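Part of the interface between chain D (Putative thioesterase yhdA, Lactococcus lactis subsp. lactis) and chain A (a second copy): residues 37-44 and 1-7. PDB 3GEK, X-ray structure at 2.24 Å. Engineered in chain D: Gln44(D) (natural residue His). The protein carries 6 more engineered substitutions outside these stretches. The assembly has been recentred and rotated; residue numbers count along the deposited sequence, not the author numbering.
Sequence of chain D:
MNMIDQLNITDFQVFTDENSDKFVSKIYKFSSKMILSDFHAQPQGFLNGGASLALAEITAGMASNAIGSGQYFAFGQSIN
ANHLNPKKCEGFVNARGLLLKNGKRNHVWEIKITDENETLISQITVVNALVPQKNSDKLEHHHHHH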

# COMPACT_ATOMS: atom_id res chain seq x y z
N SER D 37 19.12 1.71 -19.97
CA SER D 37 20.55 1.98 -20.05
C SER D 37 21.15 1.93 -18.65
O SER D 37 20.49 1.49 -17.70
CB SER D 37 20.80 3.34 -20.71
OG SER D 37 20.12 4.38 -20.02
N ASP D 38 22.40 2.38 -18.51
CA ASP D 38 23.08 2.44 -17.21
C ASP D 38 22.33 3.34 -16.23
O ASP D 38 22.32 3.09 -15.03
CB ASP D 38 24.53 2.93 -17.37
CG ASP D 38 25.36 2.02 -18.27
OD1 ASP D 38 25.38 0.79 -18.04
OD2 ASP D 38 25.99 2.54 -19.21
N PHE D 39 21.70 4.38 -16.77
CA PHE D 39 20.84 5.29 -16.01
C PHE D 39 19.89 4.56 -15.06
O PHE D 39 19.69 5.00 -13.92
CB PHE D 39 20.05 6.18 -16.98
CG PHE D 39 19.21 7.23 -16.31
CD1 PHE D 39 19.74 8.47 -15.99
CD2 PHE D 39 17.87 6.99 -16.01
CE1 PHE D 39 18.97 9.45 -15.37
CE2 PHE D 39 17.08 7.97 -15.40
CZ PHE D 39 17.63 9.19 -15.08
N HIS D 40 19.33 3.44 -15.52
CA HIS D 40 18.29 2.71 -14.79
C HIS D 40 18.81 1.68 -13.79
O HIS D 40 18.03 1.08 -13.05
CB HIS D 40 17.36 1.99 -15.78
CG HIS D 40 16.81 2.87 -16.86
ND1 HIS D 40 15.53 3.37 -16.84
CD2 HIS D 40 17.37 3.32 -18.01
CE1 HIS D 40 15.33 4.10 -17.92
NE2 HIS D 40 16.43 4.08 -18.65
N ALA D 41 20.13 1.46 -13.78
CA ALA D 41 20.73 0.37 -13.01
C ALA D 41 21.00 0.74 -11.56
O ALA D 41 21.46 1.84 -11.26
CB ALA D 41 22.01 -0.10 -13.68
N GLN D 42 20.69 -0.19 -10.66
CA GLN D 42 21.12 -0.10 -9.27
C GLN D 42 22.49 -0.81 -9.13
O GLN D 42 22.96 -1.41 -10.11
CB GLN D 42 20.04 -0.63 -8.30
CG GLN D 42 19.48 -2.01 -8.61
CD GLN D 42 20.40 -3.13 -8.19
OE1 GLN D 42 20.97 -3.83 -9.03
NE2 GLN D 42 20.56 -3.31 -6.88
N PRO D 43 23.14 -0.73 -7.95
CA PRO D 43 24.54 -1.20 -7.85
C PRO D 43 24.77 -2.66 -8.28
O PRO D 43 25.78 -2.96 -8.91
CB PRO D 43 24.86 -1.03 -6.36
CG PRO D 43 23.94 0.04 -5.90
CD PRO D 43 22.67 -0.19 -6.66
N GLN D 44 23.83 -3.55 -7.96
CA GLN D 44 23.99 -4.99 -8.21
C GLN D 44 23.84 -5.41 -9.69
O GLN D 44 24.09 -6.57 -10.02
CB GLN D 44 23.02 -5.81 -7.34
CG GLN D 44 23.51 -6.05 -5.91
CD GLN D 44 23.48 -4.80 -5.05
OE1 GLN D 44 22.42 -4.21 -4.82
NE2 GLN D 44 24.64 -4.39 -4.57
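Chain A 1-7: MNMIDQL

The N-terminal segment of chain A lies across the 37-44 loop of chain D, the two stretches burying 331 Å² between them. In chain D, Asp38(D) to His40(D) form a 3-10 segment, held by backbone bonds from His40(D) N to Ser37(D) O (3.1 Å) and from Ala41(D) N to Asp38(D) O (3.0 Å); from Ala41(D) the chain becomes extended, with phi/psi of -85/137 and then -90/173 at Gln42(D). In chain A, Asn2(A) is extended (-76/174) and Met3(A) begins a short helix with phi/psi of -52/-47. The backbones come nearest at Phe39(D) and Asn2(A), with CA atoms 3.9 Å apart, and have separated to 7.5 Å between the CA atoms of Gln42(D) and Ile4(A), so both chains advance in the same sense while diverging.

One backbone hydrogen bond joins the stretches, from Met3(A) N to Phe39(D) O, at 2.9 Å and nearly straight (164°). Met3(A) N lies in the first turn of its helix, where no preceding turn supplies a carbonyl, and Phe39(D) O fills that place from the other chain. Beside this bond the Asn2(A) side chain packs on chain D's main chain, with Asn2(A) CB 3.5 Å from Asp38(D) O and 3.7 Å from Phe39(D) O.

Hydrogen bonds inside each stretch shape the surfaces that meet. Asn2(A), with chi1 in the p well, turns its side chain back so that OD1 accepts from Asp5(A) N (3.0 Å, 165°), capping the helix. The main chain continues the turn with Gln6(A) N to Asn2(A) O and Leu7(A) N to Met3(A) O, each 3.0 Å. The cap commits OD1 within chain A, while ND2 of the same Asn2(A) side chain comes to 3.4 Å from Ala41(D) O. In chain D, Gln42(D) points its CA-to-CB bond away from chain A, and Gln42(D) NE2 donates to Gln44(D) OE1, the engineered residue, at 2.9 Å.

Around the ring of Phe39(D), which is buried and contributes 102 Å², the largest share of any residue, the contacts are aromatic. Its CA-to-CB bond points sideways, but chi1 in the t well brings the ring closer to chain A. Met3(A) CB sits over one ring face, 3.8 Å from the centroid of the Phe39(D) ring and 18° off the normal, a CH-pi contact; its nearest ring atom is Phe39(D) CE2, at 3.7 Å. The selenomethionine side chain then leads away, leaving Met3(A) SE oblique to the Phe39(D) ring, 5.2 Å from the centroid. At the ring edge, near its plane, Gln6(A) OE1 approaches Phe39(D) CE1 to 3.3 Å, placing a carbonyl oxygen by the ring's C-H rim; this oxygen is also hydrogen-bonded elsewhere in the structure.

Farther along, apolar contacts take over as Ile4(A) (chi1 m, chi2 t) reaches the extended part of the loop through its tip. Ile4(A) CD1 lies 3.9 Å from both Ala41(D) O and Gln42(D) CA, and 4.2 Å from Pro43(D) CD.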

# COMPACT_ATOMS: atom_id res chain seq x y z
N MSE A 1 26.79 9.15 -14.84
CA MSE A 1 25.75 9.70 -13.93
C MSE A 1 24.42 8.96 -14.11
O MSE A 1 23.59 9.36 -14.93
CB MSE A 1 25.57 11.20 -14.16
CG MSE A 1 26.44 12.09 -13.28
SE MSE A 1 25.64 12.43 -11.52
CE MSE A 1 27.16 13.33 -10.69
N ASN A 2 24.24 7.89 -13.35
CA ASN A 2 22.97 7.17 -13.35
C ASN A 2 21.90 7.92 -12.54
O ASN A 2 22.21 8.93 -11.91
CB ASN A 2 23.15 5.71 -12.87
CG ASN A 2 23.50 5.60 -11.39
OD1 ASN A 2 23.58 6.59 -10.66
ND2 ASN A 2 23.71 4.37 -10.93
N MSE A 3 20.68 7.43 -12.58
CA MSE A 3 19.55 8.05 -11.89
C MSE A 3 19.85 8.30 -10.41
O MSE A 3 19.60 9.39 -9.90
CB MSE A 3 18.29 7.21 -12.03
CG MSE A 3 17.00 7.92 -11.63
SE MSE A 3 15.45 6.73 -11.69
CE MSE A 3 15.58 5.98 -9.90
N ILE A 4 20.37 7.29 -9.74
CA ILE A 4 20.71 7.36 -8.32
C ILE A 4 21.58 8.58 -7.99
O ILE A 4 21.25 9.35 -7.09
CB ILE A 4 21.38 6.04 -7.81
CG1 ILE A 4 20.43 4.85 -7.98
CG2 ILE A 4 21.83 6.17 -6.35
CD1 ILE A 4 21.05 3.49 -7.70
N ASP A 5 22.66 8.76 -8.74
CA ASP A 5 23.59 9.86 -8.50
C ASP A 5 22.98 11.21 -8.87
O ASP A 5 23.19 12.20 -8.17
CB ASP A 5 24.91 9.65 -9.26
CG ASP A 5 25.62 8.36 -8.87
OD1 ASP A 5 25.48 7.91 -7.71
OD2 ASP A 5 26.34 7.80 -9.73
N GLN A 6 22.20 11.23 -9.95
CA GLN A 6 21.55 12.47 -10.40
C GLN A 6 20.47 12.96 -9.43
O GLN A 6 20.16 14.15 -9.40
CB GLN A 6 20.98 12.31 -11.81
CG GLN A 6 22.05 12.26 -12.89
CD GLN A 6 21.47 12.36 -14.28
OE1 GLN A 6 21.62 11.44 -15.08
NE2 GLN A 6 20.82 13.47 -14.58
N LEU A 7 19.92 12.05 -8.64
CA LEU A 7 18.97 12.39 -7.58
C LEU A 7 19.58 13.35 -6.54
O LEU A 7 18.86 14.08 -5.88
CB LEU A 7 18.45 11.12 -6.90
CG LEU A 7 17.04 10.56 -7.14
CD1 LEU A 7 16.20 11.29 -8.19
CD2 LEU A 7 17.11 9.07 -7.44